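Local coordinates for protein myosin-4 (Saccharomyces cerevisiae, PDB 3MMI) that helps to restrict certain proteins to the yeast bud and daughter cell, as a type V myosin motor recruited through SHE3 to mRNAs such as ASH1, at residues Y242-D247 with V275-Q279; M98-F103 with V201-V207; A115-K119 with L138-E142. All coordinates share one frame. Numbering follows the deposited sequence.

Contact 1 of 3, residues Y242-D247 with V275-Q279; sequences YGYEVD and VKILQ
Residues 242-247 and 275-279 are both helical and run roughly antiparallel, their N-to-C directions 143° apart and their local axes approaching to 8.0 Å. So close a crossing is possible because a glycine stands at the point of nearest approach: Gly243 CA lies 4.7 Å from Val275 CA, and an ideal CB at Gly243 would lie only 3.0 Å from Leu278 CB and 3.0 Å from Val275 O. The space is taken by the partner helix instead, with Gly243 CA 4.2 Å from Leu278 CB and Gly243 O 3.9 Å from Val275 CB.

On one side of this crossing the contact is apolar. Val246 CG1 meets Val275 CG1 at 3.5 Å, and the edge of the Tyr242 ring (chi1 t) brings CD2 to 4.2 Å from Leu278 CD1. On the other side it is polar and centred on Gln279, whose m chi1 folds the amide back over its own helix. Gln279 NE2 donates to Val275 O at 2.9 Å and, almost linearly, to Asp247 OD2 at 3.0 Å. A water bridges Asp247 OD2 (2.9 Å) and Gln279 OE1 (2.8 Å), while Lys276 NZ makes a long salt bridge of 3.9 Å to Asp247 OD2.

This is glycine-mediated close helix packing within the DIL region of the globular tail, joining the start of helix 240-257 to the C-terminal part of helix 269-279. Beyond the pair, Tyr242 OH hydrogen-bonds to Leu175 O and its ring meets Phe180, while Leu278 and Ile277 pack against helix 300-308.

Contact 2 of 3, residues M98-F103 with V201-V207; sequences MLGGIF and VLCKFQV
One of the two rings that meet here comes from a helix terminus: Phe205, just past the last turn of helix 185-204, packs against Phe103 on the flank of helix 97-108. Helix 185-204 stops in a Schellman motif, with Gln206 at positive phi (56°) as the C-prime residue, Val207 N bonded to Leu202 O at 3.0 Å and Gln206 N to Cys203 O at 3.1 Å. Phe205 and the extended Val207 both point their CA-to-CB bonds toward residues 98-103, which are helical throughout. The CA register runs Leu99 to Val201 (6.9 Å), Ile102 to Leu202 (6.8 Å) and Phe103 to Phe205 (5.7 Å).

The Phe205 ring (chi1 m) receives the edge of the Phe103 ring (chi1 t) on its face in a T-shaped pair, centroids 5.7 Å apart and planes at 75°. Phe103 CB also sits over that ring in a CH-pi contact, 4.3 Å from the Phe205 centroid. Leu99 CD2 comes to 3.5 Å from Phe205 CE2 and 3.6 Å from Val201 CG1. Ile102 (m, t) fills the middle: its CD1 meets Val201 CG1 at 3.5 Å and Leu202 CD1 at 3.6 Å, and its CG2 meets Val207 CG1 at 3.8 Å. Met98 CE reaches Val201 CG2 at 3.3 Å.

Within the Dilute region this joins helix 97-108 to the capped C-terminal end of helix 185-204. Residues 98-103 and 201-207 share no hydrogen bond, so their fit rests on apolar and aromatic packing; the capping bonds take up the NH groups of Gln206 and Val207, while Phe205 O turns to Ser106 OG, one turn beyond Phe103 on helix 97-108.

Contact 3 of 3, residues A115-K119 with L138-E142; sequences AANQK and LNDLE
Antiparallel helix packing in the all-helical globular tail brings residues 115-119, in the C-terminal half of helix 111-119, against residues 138-142 near the start of helix 132-168. The N-to-C directions differ by 165° and the local axes approach to 8.6 Å, with Ala115 CA 5.3 Å from Glu142 CA. A small side chain suits this close point: Ala115 CB touches Leu138 O at 3.6 Å and Leu141 CD2 at 3.8 Å, the latter residue in the t, p rotamer.

One turn along, Leu138 (m, t) pushes its CD1 between Gln118 and Lys119, 3.7 Å from Gln118 CB and 3.3 Å from Lys119 CB. Lys119 is p at chi1, t at chi2, between wells at chi3 (135°) and m at chi4, which turns its amine toward Glu142. That acid is extended through chi1 and chi2 (both t), its OE1 passing 3.7 Å from Ala116 CB. The result is a hydrogen-bonded salt bridge, Lys119 NZ to Glu142 OE1 at 3.0 Å.

How the contacts relate
Read from the N terminus, the chain gives the first half of contact 2 on helix 97-108 and then, on the next helix, 111-119, the first half of contact 3. Contact 3 closes early, on helix 132-168, making a short loop within the much longer one that contact 2 completes at the end of helix 185-204. Contact 1 follows in series, joining helices 240-257 and 269-279. Contacts 2 and 3 have centres 24 Å apart, whereas contacts 1 and 3 lie on opposite sides of the chain's centre, 49 Å apart. Together they illustrate how an elongated all-helical domain is built from separate local helix pairings and one longer-range closure.

Contact 1 of 3, residues Y242-D247 with V275-Q279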
# COMPACT_ATOMS: atom_id res chain seq x y z
N TYR A 242 -19.51 5.24 20.86
CA TYR A 242 -18.69 4.36 20.11
C TYR A 242 -17.71 5.15 19.28
O TYR A 242 -16.51 4.77 19.16
CB TYR A 242 -19.56 3.37 19.30
CG TYR A 242 -18.74 2.41 18.41
CD1 TYR A 242 -18.33 1.15 18.84
CD2 TYR A 242 -18.31 2.84 17.19
CE1 TYR A 242 -17.63 0.32 17.98
CE2 TYR A 242 -17.59 2.01 16.36
CZ TYR A 242 -17.28 0.78 16.76
OH TYR A 242 -16.52 0.05 15.92
N GLY A 243 -18.21 6.24 18.66
CA GLY A 243 -17.41 7.01 17.72
C GLY A 243 -16.24 7.65 18.44
O GLY A 243 -15.08 7.53 18.03
N TYR A 244 -16.55 8.24 19.59
CA TYR A 244 -15.54 8.84 20.42
C TYR A 244 -14.41 7.88 20.90
O TYR A 244 -13.21 8.21 20.86
CB TYR A 244 -16.17 9.49 21.64
CG TYR A 244 -15.13 10.00 22.61
CD1 TYR A 244 -14.58 11.28 22.41
CD2 TYR A 244 -14.68 9.22 23.69
CE1 TYR A 244 -13.59 11.79 23.27
CE2 TYR A 244 -13.63 9.73 24.59
CZ TYR A 244 -13.14 11.03 24.35
OH TYR A 244 -12.19 11.62 25.12
N GLU A 245 -14.78 6.67 21.27
CA GLU A 245 -13.82 5.64 21.66
C GLU A 245 -12.91 5.12 20.52
O GLU A 245 -11.70 4.96 20.74
CB GLU A 245 -14.53 4.48 22.34
CG GLU A 245 -15.28 4.92 23.63
CD GLU A 245 -14.32 5.52 24.74
OE1 GLU A 245 -13.21 5.09 24.96
OE2 GLU A 245 -14.62 6.52 25.40
N VAL A 246 -13.46 4.89 19.32
CA VAL A 246 -12.65 4.54 18.14
C VAL A 246 -11.70 5.68 17.83
O VAL A 246 -10.59 5.44 17.36
CB VAL A 246 -13.58 4.25 16.92
CG1 VAL A 246 -12.76 3.98 15.60
CG2 VAL A 246 -14.62 3.08 17.36
N ASP A 247 -12.17 6.90 17.98
CA ASP A 247 -11.34 8.08 17.70
C ASP A 247 -10.05 8.09 18.52
O ASP A 247 -8.97 8.21 17.96
CB ASP A 247 -12.07 9.40 18.08
CG ASP A 247 -12.02 10.44 16.99
OD1 ASP A 247 -11.31 10.24 15.98
OD2 ASP A 247 -12.82 11.40 17.01
N VAL A 275 -16.11 7.92 11.82
CA VAL A 275 -16.36 8.02 13.24
C VAL A 275 -16.63 9.47 13.67
O VAL A 275 -17.32 9.71 14.69
CB VAL A 275 -15.24 7.35 14.13
CG1 VAL A 275 -15.07 5.84 13.73
CG2 VAL A 275 -13.93 8.11 14.06
N LYS A 276 -16.23 10.45 12.90
CA LYS A 276 -16.63 11.80 13.23
C LYS A 276 -18.10 12.00 12.94
O LYS A 276 -18.78 12.62 13.69
CB LYS A 276 -15.76 12.88 12.57
CG LYS A 276 -14.38 13.04 13.18
CD LYS A 276 -13.57 14.13 12.53
CE LYS A 276 -12.28 14.44 13.27
NZ LYS A 276 -12.42 14.52 14.71
N ILE A 277 -18.59 11.40 11.87
CA ILE A 277 -20.00 11.49 11.58
C ILE A 277 -20.82 11.00 12.76
O ILE A 277 -21.87 11.53 13.07
CB ILE A 277 -20.31 10.70 10.25
CG1 ILE A 277 -20.00 11.64 9.10
CG2 ILE A 277 -21.73 10.27 10.24
CD1 ILE A 277 -19.71 10.99 7.91
N LEU A 278 -20.33 9.97 13.43
CA LEU A 278 -21.05 9.34 14.48
C LEU A 278 -21.19 10.27 15.70
O LEU A 278 -22.12 10.13 16.55
CB LEU A 278 -20.33 8.05 14.88
CG LEU A 278 -20.61 6.84 13.98
CD1 LEU A 278 -19.64 5.69 14.37
CD2 LEU A 278 -22.11 6.42 13.98
N GLN A 279 -20.24 11.20 15.83
CA GLN A 279 -20.32 12.16 16.89
C GLN A 279 -21.08 13.47 16.55
O GLN A 279 -21.37 14.20 17.45
CB GLN A 279 -18.93 12.46 17.44
CG GLN A 279 -18.13 11.22 17.81
CD GLN A 279 -16.63 11.49 17.84
OE1 GLN A 279 -16.18 12.02 18.82
NE2 GLN A 279 -15.84 11.06 16.82
O HOH W 1 -13.63 12.92 19.34

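Contact 2 of 3, residues M98-F103 with V201-V207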
# COMPACT_ATOMS: atom_id res chain seq x y z
N MET A 98 7.18 -10.69 4.85
CA MET A 98 7.77 -9.45 5.30
C MET A 98 9.18 -9.30 4.82
O MET A 98 9.47 -8.39 4.08
CB MET A 98 7.72 -9.31 6.81
CG MET A 98 8.00 -7.91 7.26
SD MET A 98 7.65 -7.45 8.94
CE MET A 98 9.28 -7.33 9.53
N LEU A 99 10.06 -10.20 5.23
CA LEU A 99 11.47 -10.10 4.89
C LEU A 99 11.68 -10.19 3.41
O LEU A 99 12.39 -9.36 2.83
CB LEU A 99 12.28 -11.24 5.54
CG LEU A 99 12.55 -11.12 7.04
CD1 LEU A 99 13.52 -12.23 7.46
CD2 LEU A 99 13.17 -9.79 7.29
N GLY A 100 11.09 -11.22 2.82
CA GLY A 100 11.26 -11.47 1.40
C GLY A 100 10.74 -10.34 0.52
O GLY A 100 11.45 -9.91 -0.40
N GLY A 101 9.51 -9.89 0.78
CA GLY A 101 8.91 -8.74 0.11
C GLY A 101 9.84 -7.53 0.13
O GLY A 101 10.23 -6.95 -0.93
N ILE A 102 10.29 -7.20 1.32
CA ILE A 102 11.17 -6.07 1.47
C ILE A 102 12.52 -6.19 0.81
O ILE A 102 12.96 -5.27 0.17
CB ILE A 102 11.36 -5.68 2.96
CG1 ILE A 102 10.02 -5.18 3.53
CG2 ILE A 102 12.32 -4.53 3.09
CD1 ILE A 102 9.98 -5.26 5.15
N PHE A 103 13.18 -7.36 0.96
CA PHE A 103 14.49 -7.59 0.32
C PHE A 103 14.33 -7.37 -1.20
O PHE A 103 15.03 -6.59 -1.76
CB PHE A 103 14.91 -9.04 0.57
CG PHE A 103 16.14 -9.45 -0.18
CD1 PHE A 103 17.40 -8.99 0.23
CD2 PHE A 103 16.06 -10.29 -1.30
CE1 PHE A 103 18.55 -9.37 -0.46
CE2 PHE A 103 17.21 -10.66 -1.96
CZ PHE A 103 18.45 -10.21 -1.56
N VAL A 201 13.60 -3.88 9.65
CA VAL A 201 13.82 -4.61 8.41
C VAL A 201 13.94 -3.61 7.24
O VAL A 201 14.87 -3.63 6.49
CB VAL A 201 12.68 -5.52 8.16
CG1 VAL A 201 12.88 -6.21 6.80
CG2 VAL A 201 12.51 -6.54 9.30
N LEU A 202 13.04 -2.62 7.19
CA LEU A 202 13.16 -1.58 6.17
C LEU A 202 14.60 -0.96 6.18
O LEU A 202 15.26 -0.86 5.12
CB LEU A 202 12.11 -0.50 6.40
CG LEU A 202 10.79 -0.53 5.62
CD1 LEU A 202 10.53 -1.71 4.83
CD2 LEU A 202 9.61 -0.14 6.60
N CYS A 203 15.08 -0.58 7.38
CA CYS A 203 16.53 -0.11 7.51
C CYS A 203 17.55 -1.22 7.24
O CYS A 203 18.52 -0.96 6.58
CB CYS A 203 16.85 0.47 8.85
SG CYS A 203 15.74 1.80 9.45
N LYS A 204 17.30 -2.44 7.69
CA LYS A 204 18.21 -3.58 7.48
C LYS A 204 18.45 -3.75 6.00
O LYS A 204 19.63 -3.65 5.54
CB LYS A 204 17.62 -4.89 8.09
CG LYS A 204 18.58 -6.10 8.02
N PHE A 205 17.36 -3.93 5.24
CA PHE A 205 17.47 -4.19 3.80
C PHE A 205 17.68 -2.93 2.97
O PHE A 205 17.47 -2.92 1.78
CB PHE A 205 16.32 -5.08 3.31
CG PHE A 205 16.34 -6.44 3.87
CD1 PHE A 205 17.54 -7.14 4.00
CD2 PHE A 205 15.17 -7.07 4.26
CE1 PHE A 205 17.54 -8.44 4.54
CE2 PHE A 205 15.19 -8.37 4.79
CZ PHE A 205 16.37 -9.04 4.92
N GLN A 206 18.08 -1.86 3.62
CA GLN A 206 18.45 -0.61 2.96
C GLN A 206 17.39 0.08 2.02
O GLN A 206 17.76 0.68 0.99
CB GLN A 206 19.80 -0.78 2.21
CG GLN A 206 21.07 -0.86 3.17
CD GLN A 206 22.38 -1.21 2.38
OE1 GLN A 206 22.88 -0.41 1.59
NE2 GLN A 206 22.85 -2.44 2.55
N VAL A 207 16.10 0.09 2.39
CA VAL A 207 15.20 0.80 1.53
C VAL A 207 15.44 2.31 1.62
O VAL A 207 15.65 2.83 2.68
CB VAL A 207 13.71 0.30 1.56
CG1 VAL A 207 13.54 -1.06 2.18
CG2 VAL A 207 12.73 1.33 2.11

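Contact 3 of 3, residues A115-K119 with L138-E142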
# COMPACT_ATOMS: atom_id res chain seq x y z
N ALA A 115 18.60 3.13 -14.46
CA ALA A 115 18.31 3.59 -15.82
C ALA A 115 18.50 5.08 -16.01
O ALA A 115 19.08 5.51 -17.01
CB ALA A 115 16.87 3.15 -16.33
N ALA A 116 18.05 5.87 -15.03
CA ALA A 116 18.24 7.34 -15.08
C ALA A 116 19.69 7.68 -15.00
O ALA A 116 20.13 8.59 -15.75
CB ALA A 116 17.49 8.06 -13.96
N ASN A 117 20.44 7.02 -14.09
CA ASN A 117 21.90 7.24 -14.04
C ASN A 117 22.69 6.65 -15.26
O ASN A 117 23.74 7.11 -15.58
CB ASN A 117 22.59 6.86 -12.69
CG ASN A 117 24.12 7.33 -12.63
OD1 ASN A 117 25.07 6.53 -12.80
ND2 ASN A 117 24.32 8.65 -12.48
N GLN A 118 22.20 5.61 -15.92
CA GLN A 118 22.88 5.12 -17.08
C GLN A 118 22.83 6.20 -18.14
O GLN A 118 23.70 6.32 -18.96
CB GLN A 118 22.26 3.84 -17.60
CG GLN A 118 22.78 2.68 -16.86
CD GLN A 118 24.22 2.36 -17.20
OE1 GLN A 118 25.11 2.45 -16.36
NE2 GLN A 118 24.43 1.94 -18.45
N LYS A 119 21.78 6.98 -18.15
CA LYS A 119 21.57 7.71 -19.35
C LYS A 119 22.36 8.99 -19.29
O LYS A 119 22.73 9.64 -20.31
CB LYS A 119 20.07 7.85 -19.65
CG LYS A 119 19.33 8.94 -18.97
CD LYS A 119 18.06 9.13 -19.79
CE LYS A 119 16.82 9.26 -18.90
NZ LYS A 119 16.37 7.91 -18.27
N LEU A 138 16.80 3.77 -22.53
CA LEU A 138 17.02 3.85 -21.12
C LEU A 138 15.85 4.62 -20.51
O LEU A 138 15.41 4.32 -19.39
CB LEU A 138 18.33 4.54 -20.79
CG LEU A 138 19.65 3.78 -21.06
CD1 LEU A 138 20.72 4.81 -20.80
CD2 LEU A 138 19.79 2.60 -20.11
N ASN A 139 15.36 5.60 -21.25
CA ASN A 139 14.14 6.30 -20.88
C ASN A 139 12.98 5.36 -20.71
O ASN A 139 12.22 5.45 -19.73
CB ASN A 139 13.78 7.34 -21.91
CG ASN A 139 12.91 8.44 -21.35
OD1 ASN A 139 13.33 9.21 -20.47
ND2 ASN A 139 11.69 8.50 -21.83
N ASP A 140 12.89 4.39 -21.60
CA ASP A 140 11.80 3.47 -21.58
C ASP A 140 12.02 2.50 -20.47
O ASP A 140 11.06 2.07 -19.85
CB ASP A 140 11.72 2.74 -22.90
CG ASP A 140 10.55 1.83 -23.01
OD1 ASP A 140 9.40 2.29 -23.11
OD2 ASP A 140 10.75 0.64 -23.04
N LEU A 141 13.30 2.15 -20.22
CA LEU A 141 13.62 1.15 -19.20
C LEU A 141 13.16 1.73 -17.85
O LEU A 141 12.60 1.05 -17.00
CB LEU A 141 15.13 0.81 -19.24
CG LEU A 141 15.69 -0.08 -18.14
CD1 LEU A 141 15.13 -1.46 -18.24
CD2 LEU A 141 17.22 -0.13 -18.18
N GLU A 142 13.40 3.01 -17.69
CA GLU A 142 13.07 3.67 -16.48
C GLU A 142 11.53 3.69 -16.22
O GLU A 142 11.06 3.36 -15.13
CB GLU A 142 13.61 5.06 -16.48
CG GLU A 142 13.14 5.76 -15.26
CD GLU A 142 13.67 7.16 -15.16
OE1 GLU A 142 14.49 7.51 -15.97
OE2 GLU A 142 13.34 7.95 -14.25